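Local coordinates for protein sulfite reductase [ferredoxin] (PDB 1ZJ8) that probably catalyses the six-electron reduction of sulfite to sulfide with electrons from ferredoxin, using siroheme and a [4Fe-4S] cluster, at residues F518-K526 / V557-R566; G256-L264 / P475-I483. All coordinates share one frame; numbering follows the deposited sequence.

Contact 1. Residues F518-K526 / V557-R566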
loop_
_atom_site.group_PDB
_atom_site.type_symbol
_atom_site.label_atom_id
_atom_site.label_comp_id
_atom_site.label_asym_id
_atom_site.label_seq_id
_atom_site.Cartn_x
_atom_site.Cartn_y
_atom_site.Cartn_z
ATOM N N PHE A 518 4.187 17.239 -2.401
ATOM C CA PHE A 518 5.252 16.388 -1.885
ATOM C C PHE A 518 6.142 17.155 -0.919
ATOM O O PHE A 518 6.055 18.384 -0.808
ATOM C CB PHE A 518 6.034 15.777 -3.034
ATOM C CG PHE A 518 5.157 15.067 -4.006
ATOM C CD1 PHE A 518 4.474 13.918 -3.618
ATOM C CD2 PHE A 518 4.963 15.573 -5.291
ATOM C CE1 PHE A 518 3.638 13.261 -4.500
ATOM C CE2 PHE A 518 4.128 14.933 -6.185
ATOM C CZ PHE A 518 3.459 13.768 -5.794
ATOM N N GLY A 519 6.966 16.412 -0.186
ATOM C CA GLY A 519 7.855 16.999 0.811
ATOM C C GLY A 519 9.097 17.547 0.142
ATOM O O GLY A 519 9.443 17.113 -0.959
ATOM N N ARG A 520 9.762 18.499 0.799
ATOM C CA ARG A 520 10.985 19.077 0.257
ATOM C C ARG A 520 12.209 18.318 0.769
ATOM O O ARG A 520 12.234 17.814 1.894
ATOM C CB ARG A 520 11.083 20.590 0.497
ATOM C CG ARG A 520 10.568 21.105 1.835
ATOM C CD ARG A 520 10.946 22.586 2.080
ATOM N NE ARG A 520 12.400 22.791 2.222
ATOM C CZ ARG A 520 12.991 23.760 2.939
ATOM N NH1 ARG A 520 12.288 24.655 3.635
ATOM N NH2 ARG A 520 14.314 23.822 2.974
ATOM N N LYS A 521 13.208 18.231 -0.099
ATOM C CA LYS A 521 14.406 17.439 0.126
ATOM C C LYS A 521 15.435 18.429 0.643
ATOM O O LYS A 521 15.362 19.604 0.304
ATOM C CB LYS A 521 14.860 16.806 -1.196
ATOM C CG LYS A 521 13.687 16.342 -2.092
ATOM C CD LYS A 521 14.118 15.938 -3.498
ATOM C CE LYS A 521 14.884 14.624 -3.499
ATOM N NZ LYS A 521 14.480 13.753 -4.628
ATOM N N LEU A 522 16.365 17.984 1.481
ATOM C CA LEU A 522 17.366 18.902 2.028
ATOM C C LEU A 522 18.735 18.702 1.397
ATOM O O LEU A 522 19.098 17.601 0.964
ATOM C CB LEU A 522 17.421 18.845 3.562
ATOM C CG LEU A 522 16.254 19.551 4.285
ATOM C CD1 LEU A 522 16.594 19.757 5.764
ATOM C CD2 LEU A 522 15.853 20.896 3.633
ATOM N N ARG A 523 19.491 19.799 1.394
ATOM C CA ARG A 523 20.644 20.000 0.507
ATOM C C ARG A 523 21.781 18.999 0.721
ATOM O O ARG A 523 21.941 18.056 -0.060
ATOM C CB ARG A 523 21.148 21.455 0.672
ATOM C CG ARG A 523 22.560 21.780 0.087
ATOM C CD ARG A 523 22.837 23.302 0.011
ATOM N NE ARG A 523 22.092 24.053 1.036
ATOM C CZ ARG A 523 21.787 25.354 0.978
ATOM N NH1 ARG A 523 22.170 26.123 -0.046
ATOM N NH2 ARG A 523 21.097 25.899 1.977
ATOM N N GLN A 524 22.576 19.234 1.763
ATOM C CA GLN A 524 23.673 18.345 2.150
ATOM C C GLN A 524 23.179 17.747 3.456
ATOM O O GLN A 524 23.431 18.299 4.538
ATOM C CB GLN A 524 25.015 19.095 2.343
ATOM C CG GLN A 524 26.160 18.232 2.966
ATOM C CD GLN A 524 27.232 19.043 3.731
ATOM O OE1 GLN A 524 27.708 20.081 3.252
ATOM N NE2 GLN A 524 27.631 18.544 4.909
ATOM N N HIS A 525 22.430 16.648 3.329
ATOM C CA HIS A 525 21.750 16.021 4.459
ATOM C C HIS A 525 21.710 14.500 4.350
ATOM O O HIS A 525 21.191 13.936 3.384
ATOM C CB HIS A 525 20.324 16.568 4.551
ATOM C CG HIS A 525 19.754 16.551 5.932
ATOM N ND1 HIS A 525 20.530 16.381 7.060
ATOM C CD2 HIS A 525 18.484 16.731 6.372
ATOM C CE1 HIS A 525 19.760 16.432 8.134
ATOM N NE2 HIS A 525 18.515 16.645 7.742
ATOM N N LYS A 526 22.293 13.848 5.347
ATOM C CA LYS A 526 22.203 12.411 5.502
ATOM C C LYS A 526 21.944 12.169 6.988
ATOM O O LYS A 526 22.558 12.818 7.833
ATOM C CB LYS A 526 23.502 11.721 5.045
ATOM C CG LYS A 526 23.784 11.758 3.515
ATOM C CD LYS A 526 25.302 11.563 3.220
ATOM C CE LYS A 526 25.610 11.287 1.732
ATOM N NZ LYS A 526 26.919 10.580 1.486
ATOM N N VAL A 557 7.318 24.097 7.891
ATOM C CA VAL A 557 8.389 23.655 7.015
ATOM C C VAL A 557 8.575 24.606 5.813
ATOM O O VAL A 557 9.624 24.599 5.159
ATOM C CB VAL A 557 8.082 22.186 6.566
ATOM C CG1 VAL A 557 8.999 21.707 5.479
ATOM C CG2 VAL A 557 8.179 21.260 7.750
ATOM N N ILE A 558 7.579 25.444 5.531
ATOM C CA ILE A 558 7.745 26.462 4.500
ATOM C C ILE A 558 8.847 27.465 4.888
ATOM O O ILE A 558 9.679 27.811 4.052
ATOM C CB ILE A 558 6.409 27.199 4.155
ATOM C CG1 ILE A 558 5.976 28.155 5.313
ATOM C CG2 ILE A 558 5.356 26.159 3.686
ATOM C CD1 ILE A 558 4.435 28.493 5.402
ATOM N N ARG A 559 8.894 27.877 6.155
ATOM C CA ARG A 559 9.617 29.097 6.512
ATOM C C ARG A 559 10.844 28.970 7.423
ATOM O O ARG A 559 11.793 29.740 7.272
ATOM C CB ARG A 559 8.632 30.104 7.109
ATOM C CG ARG A 559 7.877 29.612 8.326
ATOM C CD ARG A 559 7.606 30.770 9.241
ATOM N NE ARG A 559 7.115 30.350 10.544
ATOM C CZ ARG A 559 5.841 30.096 10.836
ATOM N NH1 ARG A 559 4.894 30.194 9.901
ATOM N NH2 ARG A 559 5.522 29.730 12.079
ATOM N N ALA A 560 10.849 28.040 8.369
ATOM C CA ALA A 560 11.973 27.980 9.305
ATOM C C ALA A 560 13.317 27.861 8.566
ATOM O O ALA A 560 13.388 27.335 7.456
ATOM C CB ALA A 560 11.787 26.842 10.286
ATOM N N GLU A 561 14.374 28.369 9.181
ATOM C CA GLU A 561 15.687 28.348 8.547
ATOM C C GLU A 561 16.122 26.903 8.298
ATOM O O GLU A 561 15.725 25.994 9.016
ATOM C CB GLU A 561 16.703 29.086 9.414
ATOM C CG GLU A 561 16.352 30.558 9.673
ATOM C CD GLU A 561 17.025 31.116 10.924
ATOM O OE1 GLU A 561 17.149 30.379 11.935
ATOM O OE2 GLU A 561 17.428 32.304 10.898
ATOM N N GLU A 562 16.933 26.701 7.270
ATOM C CA GLU A 562 17.421 25.367 6.921
ATOM C C GLU A 562 18.226 24.705 8.033
ATOM O O GLU A 562 18.361 23.487 8.044
ATOM C CB GLU A 562 18.283 25.444 5.658
ATOM C CG GLU A 562 17.980 24.365 4.626
ATOM C CD GLU A 562 17.734 24.948 3.243
ATOM O OE1 GLU A 562 18.322 26.010 2.918
ATOM O OE2 GLU A 562 16.943 24.354 2.478
ATOM N N ASP A 563 18.778 25.503 8.945
ATOM C CA ASP A 563 19.474 24.965 10.123
ATOM C C ASP A 563 18.489 24.288 11.065
ATOM O O ASP A 563 18.801 23.251 11.648
ATOM C CB ASP A 563 20.182 26.056 10.940
ATOM C CG ASP A 563 21.032 26.967 10.096
ATOM O OD1 ASP A 563 20.452 27.704 9.258
ATOM O OD2 ASP A 563 22.271 26.959 10.292
ATOM N N ASP A 564 17.307 24.881 11.219
ATOM C CA ASP A 564 16.274 24.320 12.096
ATOM C C ASP A 564 15.665 22.994 11.607
ATOM O O ASP A 564 14.851 22.390 12.313
ATOM C CB ASP A 564 15.131 25.326 12.297
ATOM C CG ASP A 564 15.514 26.494 13.186
ATOM O OD1 ASP A 564 16.689 26.597 13.613
ATOM O OD2 ASP A 564 14.612 27.313 13.463
ATOM N N LEU A 565 16.041 22.549 10.409
ATOM C CA LEU A 565 15.478 21.342 9.808
ATOM C C LEU A 565 16.518 20.217 9.610
ATOM O O LEU A 565 16.234 19.234 8.927
ATOM C CB LEU A 565 14.825 21.679 8.450
ATOM C CG LEU A 565 13.717 22.750 8.344
ATOM C CD1 LEU A 565 13.347 22.951 6.885
ATOM C CD2 LEU A 565 12.451 22.420 9.148
ATOM N N ARG A 566 17.700 20.343 10.217
ATOM C CA ARG A 566 18.792 19.389 9.980
ATOM C C ARG A 566 19.033 18.434 11.137
ATOM O O ARG A 566 19.047 18.846 12.282
ATOM C CB ARG A 566 20.072 20.145 9.675
ATOM C CG ARG A 566 20.042 20.749 8.305
ATOM C CD ARG A 566 21.387 21.275 7.879
ATOM N NE ARG A 566 21.519 21.111 6.443
ATOM C CZ ARG A 566 22.647 21.258 5.758
ATOM N NH1 ARG A 566 23.787 21.607 6.361
ATOM N NH2 ARG A 566 22.620 21.062 4.446
#

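Contact 2. Residues G256-L264 / P475-I483. With SRM (siroheme), chain E.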
loop_
_atom_site.group_PDB
_atom_site.type_symbol
_atom_site.label_atom_id
_atom_site.label_comp_id
_atom_site.label_asym_id
_atom_site.label_seq_id
_atom_site.Cartn_x
_atom_site.Cartn_y
_atom_site.Cartn_z
ATOM N N GLY A 256 -1.716 8.402 -10.994
ATOM C CA GLY A 256 -0.969 8.561 -9.738
ATOM C C GLY A 256 0.141 7.563 -9.520
ATOM O O GLY A 256 0.154 6.504 -10.138
ATOM N N GLY A 257 1.072 7.906 -8.631
ATOM C CA GLY A 257 2.213 7.035 -8.311
ATOM C C GLY A 257 3.327 7.802 -7.623
ATOM O O GLY A 257 3.451 9.017 -7.822
ATOM N N LEU A 258 4.106 7.116 -6.789
ATOM C CA LEU A 258 5.275 7.724 -6.140
ATOM C C LEU A 258 6.448 6.790 -6.223
ATOM O O LEU A 258 6.525 5.840 -5.450
ATOM C CB LEU A 258 5.094 7.919 -4.631
ATOM C CG LEU A 258 3.832 8.359 -3.931
ATOM C CD1 LEU A 258 3.853 7.726 -2.560
ATOM C CD2 LEU A 258 3.767 9.870 -3.814
ATOM N N SER A 259 7.409 7.029 -7.078
ATOM C CA SER A 259 8.609 6.229 -6.910
ATOM C C SER A 259 9.743 7.211 -6.876
ATOM O O SER A 259 9.710 8.205 -6.130
ATOM C CB SER A 259 8.724 5.160 -8.015
ATOM O OG SER A 259 9.856 4.320 -7.785
ATOM N N THR A 260 10.739 6.947 -7.769
ATOM C CA THR A 260 11.767 7.918 -8.000
ATOM C C THR A 260 11.144 9.167 -8.579
ATOM O O THR A 260 11.674 10.237 -8.388
ATOM C CB THR A 260 12.803 7.414 -8.998
ATOM O OG1 THR A 260 12.180 7.289 -10.277
ATOM C CG2 THR A 260 13.394 6.042 -8.561
ATOM N N ASN A 261 10.025 9.041 -9.291
ATOM C CA ASN A 261 9.403 10.197 -9.960
ATOM C C ASN A 261 7.922 10.402 -9.591
ATOM O O ASN A 261 7.036 9.949 -10.312
ATOM C CB ASN A 261 9.581 10.080 -11.477
ATOM C CG ASN A 261 9.757 11.430 -12.139
ATOM O OD1 ASN A 261 8.989 12.361 -11.885
ATOM N ND2 ASN A 261 10.780 11.553 -12.978
ATOM N N PRO A 262 7.650 11.115 -8.482
ATOM C CA PRO A 262 6.298 11.184 -7.929
ATOM C C PRO A 262 5.371 12.083 -8.724
ATOM O O PRO A 262 5.817 13.080 -9.266
ATOM C CB PRO A 262 6.528 11.792 -6.538
ATOM C CG PRO A 262 7.703 12.665 -6.713
ATOM C CD PRO A 262 8.595 11.934 -7.697
ATOM N N MET A 263 4.087 11.736 -8.756
ATOM C CA MET A 263 3.075 12.512 -9.479
ATOM C C MET A 263 1.673 12.281 -8.890
ATOM O O MET A 263 1.231 11.129 -8.736
ATOM C CB MET A 263 3.038 12.109 -10.952
ATOM C CG MET A 263 4.267 12.448 -11.772
ATOM S SD MET A 263 4.086 11.965 -13.521
ATOM C CE MET A 263 2.523 12.821 -13.928
ATOM N N LEU A 264 0.975 13.376 -8.590
ATOM C CA LEU A 264 -0.408 13.305 -8.113
ATOM C C LEU A 264 -1.389 12.932 -9.235
ATOM O O LEU A 264 -1.404 13.547 -10.304
ATOM C CB LEU A 264 -0.841 14.646 -7.501
ATOM C CG LEU A 264 -0.123 15.117 -6.242
ATOM C CD1 LEU A 264 -0.577 16.518 -5.883
ATOM C CD2 LEU A 264 -0.352 14.146 -5.097
ATOM N N PRO A 475 14.459 3.934 -2.686
ATOM C CA PRO A 475 13.704 5.025 -3.343
ATOM C C PRO A 475 12.334 4.669 -3.946
ATOM O O PRO A 475 11.588 5.599 -4.313
ATOM C CB PRO A 475 14.668 5.520 -4.445
ATOM C CG PRO A 475 15.942 4.790 -4.237
ATOM C CD PRO A 475 15.626 3.534 -3.492
ATOM N N ASN A 476 12.013 3.370 -4.032
ATOM C CA ASN A 476 10.703 2.901 -4.541
ATOM C C ASN A 476 9.482 3.487 -3.791
ATOM O O ASN A 476 8.403 3.548 -4.348
ATOM C CB ASN A 476 10.622 1.353 -4.544
ATOM C CG ASN A 476 11.508 0.685 -5.642
ATOM O OD1 ASN A 476 11.607 1.185 -6.765
ATOM N ND2 ASN A 476 12.122 -0.460 -5.313
ATOM N N SER A 477 9.663 3.905 -2.536
ATOM C CA SER A 477 8.649 4.652 -1.771
ATOM C C SER A 477 7.375 3.844 -1.423
ATOM O O SER A 477 6.270 4.382 -1.460
ATOM C CB SER A 477 8.287 5.947 -2.516
ATOM O OG SER A 477 7.930 6.983 -1.628
ATOM N N CYS A 478 7.550 2.569 -1.057
ATOM C CA CYS A 478 6.449 1.684 -0.658
ATOM C C CYS A 478 5.682 2.136 0.560
ATOM O O CYS A 478 4.509 1.807 0.707
ATOM C CB CYS A 478 6.983 0.293 -0.335
ATOM S SG CYS A 478 7.624 -0.651 -1.768
ATOM N N ALA A 479 6.375 2.828 1.468
ATOM C CA ALA A 479 5.766 3.380 2.670
ATOM C C ALA A 479 5.595 4.873 2.500
ATOM O O ALA A 479 5.558 5.605 3.481
ATOM C CB ALA A 479 6.611 3.068 3.896
ATOM N N ARG A 480 5.493 5.323 1.249
ATOM C CA ARG A 480 5.078 6.690 0.926
ATOM C C ARG A 480 5.965 7.794 1.531
ATOM O O ARG A 480 5.557 8.512 2.432
ATOM C CB ARG A 480 3.585 6.864 1.297
ATOM C CG ARG A 480 2.600 6.403 0.168
ATOM C CD ARG A 480 1.753 5.177 0.475
ATOM N NE ARG A 480 0.615 5.510 1.323
ATOM C CZ ARG A 480 -0.360 4.669 1.660
ATOM N NH1 ARG A 480 -0.388 3.409 1.218
ATOM N NH2 ARG A 480 -1.325 5.105 2.457
ATOM N N ILE A 481 7.172 7.928 0.984
ATOM C CA ILE A 481 8.178 8.918 1.415
ATOM C C ILE A 481 7.726 10.384 1.293
ATOM O O ILE A 481 7.895 11.206 2.212
ATOM C CB ILE A 481 9.451 8.829 0.527
ATOM C CG1 ILE A 481 10.077 7.440 0.573
ATOM C CG2 ILE A 481 10.493 9.886 0.964
ATOM C CD1 ILE A 481 11.039 7.165 -0.541
ATOM N N GLN A 482 7.170 10.705 0.130
ATOM C CA GLN A 482 7.038 12.091 -0.283
ATOM C C GLN A 482 5.789 12.712 0.269
ATOM O O GLN A 482 5.529 13.887 0.018
ATOM C CB GLN A 482 7.047 12.225 -1.819
ATOM C CG GLN A 482 8.273 11.637 -2.535
ATOM C CD GLN A 482 8.118 10.161 -2.826
ATOM O OE1 GLN A 482 7.353 9.466 -2.154
ATOM N NE2 GLN A 482 8.834 9.673 -3.840
ATOM N N ILE A 483 5.005 11.942 1.014
ATOM C CA ILE A 483 3.743 12.464 1.524
ATOM C C ILE A 483 3.659 12.305 3.032
ATOM O O ILE A 483 2.581 12.084 3.574
ATOM C CB ILE A 483 2.541 11.811 0.792
ATOM C CG1 ILE A 483 2.518 10.293 1.004
ATOM C CG2 ILE A 483 2.608 12.120 -0.693
ATOM C CD1 ILE A 483 1.441 9.600 0.236
HETATM FE FE SRM E . 5.745 -2.074 -3.166
HETATM C CHA SRM E . 8.297 -3.491 -4.940
HETATM C CHB SRM E . 6.707 -3.780 -0.449
HETATM C CHC SRM E . 3.284 -0.757 -1.494
HETATM C CHD SRM E . 6.217 0.902 -4.856
HETATM N NA SRM E . 7.085 -3.519 -2.827
HETATM C C1A SRM E . 7.961 -4.067 -3.698
HETATM C C2A SRM E . 8.559 -5.356 -3.224
HETATM C CMA SRM E . 7.812 -6.506 -3.826
HETATM C CDA SRM E . 10.047 -5.417 -3.427
HETATM C CEA SRM E . 10.610 -6.235 -4.546
HETATM O O3A SRM E . 10.320 -5.929 -5.708
HETATM O O4A SRM E . 11.346 -7.206 -4.320
HETATM C C3A SRM E . 8.297 -5.249 -1.760
HETATM C CAA SRM E . 7.916 -6.532 -1.102
HETATM C CBA SRM E . 9.237 -7.102 -0.661
HETATM C CCA SRM E . 9.082 -7.903 0.591
HETATM O O1A SRM E . 8.322 -7.479 1.489
HETATM O O2A SRM E . 9.704 -8.988 0.687
HETATM C C4A SRM E . 7.300 -4.145 -1.664
HETATM N NB SRM E . 5.041 -2.365 -1.354
HETATM C C1B SRM E . 5.487 -3.118 -0.346
HETATM C C2B SRM E . 4.576 -3.193 0.847
HETATM C CMB SRM E . 4.493 -4.552 1.482
HETATM C CDB SRM E . 5.097 -2.233 1.864
HETATM C CEB SRM E . 4.376 -2.122 3.160
HETATM O O3B SRM E . 4.877 -2.497 4.241
HETATM O O4B SRM E . 3.242 -1.644 3.121
HETATM C C3B SRM E . 3.299 -2.685 0.211
HETATM C CAB SRM E . 2.524 -3.813 -0.419
HETATM C CBB SRM E . 1.062 -3.501 -0.518
HETATM C CCB SRM E . 0.365 -4.536 -1.353
HETATM O O1B SRM E . -0.309 -5.419 -0.827
HETATM O O2B SRM E . 0.425 -4.511 -2.578
HETATM C C4B SRM E . 3.870 -1.894 -0.934
HETATM N NC SRM E . 5.013 -0.287 -3.088
HETATM C C1C SRM E . 3.863 0.043 -2.467
HETATM C C2C SRM E . 3.526 1.384 -2.595
HETATM C CDC SRM E . 2.503 2.184 -1.860
HETATM C CEC SRM E . 1.099 2.245 -2.319
HETATM O O3C SRM E . 0.702 1.479 -3.226
HETATM O O4C SRM E . 0.388 3.092 -1.760
HETATM C C3C SRM E . 4.418 1.835 -3.522
HETATM C CAC SRM E . 4.359 3.266 -3.946
HETATM C CBC SRM E . 3.207 3.765 -4.793
HETATM C CCC SRM E . 3.457 3.373 -6.238
HETATM O O1C SRM E . 3.372 2.168 -6.599
HETATM O O2C SRM E . 3.770 4.299 -7.030
HETATM C C4C SRM E . 5.257 0.803 -3.855
HETATM N ND SRM E . 6.766 -1.538 -4.829
HETATM C C1D SRM E . 6.941 -0.257 -5.190
HETATM C C2D SRM E . 8.066 -0.169 -6.031
HETATM C CAD SRM E . 8.210 0.902 -7.098
HETATM C CBD SRM E . 7.719 0.606 -8.481
HETATM C CCD SRM E . 7.693 1.630 -9.580
HETATM O O1D SRM E . 6.567 1.965 -10.012
HETATM O O2D SRM E . 8.756 2.128 -10.039
HETATM C C3D SRM E . 8.560 -1.455 -6.161
HETATM C CDD SRM E . 9.447 -1.933 -7.279
HETATM C CED SRM E . 8.930 -2.241 -8.667
HETATM O O3D SRM E . 7.724 -2.343 -8.894
HETATM O O4D SRM E . 9.707 -2.398 -9.620
HETATM C C4D SRM E . 7.746 -2.292 -5.415
#

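Contact 1. Residues F518-K526 / V557-R566
Glu562 is gripped by two arginines, one on each carboxylate oxygen. Arg520 NH2 makes a salt bridge of 2.7 Å to Glu562 OE2, and Arg523 NH2 makes one of 2.9 Å to Glu562 OE1. Neither pair is a flat, two-pronged match. The Arg520 guanidinium stands almost perpendicular to the carboxylate (88°) and meets it at its edge, whereas the Arg523 side chain crosses Glu562 at about a right angle, its guanidinium plane 69° from the carboxylate. Each arginine thus spends one terminal nitrogen on the acid, and the shared carboxylate links the three charges into a network that should offset its negative charge. The other terminal nitrogen of Arg520 points to the last turn of helix 553-559, where NH1 donates a hydrogen bond of 3.1 Å to Val557 O. Arg520 reaches both partners because its chain bends at chi3 (-66°); on the way its CG passes Val557 CG1 at 4.0 Å. The methyl Leu565 CD1 covers one face of the guanidinium, off centre toward the rim. Next to the charged groups Leu522 and Leu565 cross at about a right angle, with Leu522 CD1 3.7 Å from Leu565 CB, while Leu522 CD2 runs beside the Glu562 stem. At the far end Arg566 CG lies over one face of the His525 ring, and Gln524 O lies over a face of the Arg566 guanidinium, 2.9 Å from Arg566 NH2, at a poor angle for a hydrogen bond. The contact thus lays the C-terminal tail of the chain along 520-528, the outermost strand of a mixed sheet. Leu522 and His525 also pack on neighbouring strand 500-508, and Tyr535, Arg538 and Asn542 of helix 532-545 hydrogen-bond to the backbone oxygens of Leu565, Arg566 and Asp564.

Contact 2. Residues G256-L264 / P475-I483
The Gln482 carboxamide lies against Leu258 and Ser259, with NE2 2.9 Å from Ser259 O and OE1 3.7 Å from Leu258 CB. The siroheme macrocycle meets both segments. Over one face come Cys478, with SG 2.7 Å from the iron, consistent with its inferred role as axial ligand, and Asn476, whose CB sits 3.3 Å from C2D of a pyrrole ring. At the edge, residues 256-264 hold two propionates: Leu258 N donates to O2C (2.8 Å), and Ser259 OG bonds weakly to O2D. Arg480 NH1 adds a weak bond to acetate oxygen O4C, but its guanidinium is held chiefly by Pro388 O and Asp140 O. A bend at chi2 (86°) turns the Gln482 amide toward Ser259, and Ser477 OG fixes its rotation by donating to OE1 while accepting the backbone N-H of Ile481. Leu258 CD1 packs on the Arg480 stem, and Leu258 CD2 meets Ile483 CG2 at 4.0 Å. Cys478 SG is also a ligand of the iron-sulfur cluster. A sulfur probably shared by both cofactors would give a short path for electrons from cluster to siroheme, whose carboxylates are bound by the Leu258 N-H with weaker help from Ser259 OG and Arg480 NH1.

How the contacts relate
Contact 2 lies nearer the middle of the chain, about 11 Å from its centre, and contact 1 toward the outside, about 27 Å from it. Their chemistry follows: contact 1 joins a sheet edge to the C-terminal tail through a salt-bridge network beside a buried leucine pair, whereas contact 2 brings together loops of two different mixed sheets around the cofactors. Segments 475-483 and 518-526 belong to the same sheet region, one leading into strand 486-494 and the other entering strand 520-528. They meet directly: Gly519 N probably hydrogen-bonds to Gln482 O, and the Phe518 ring packs on Leu258 and Gln482, so strand 520-528 starts beside the siroheme loops.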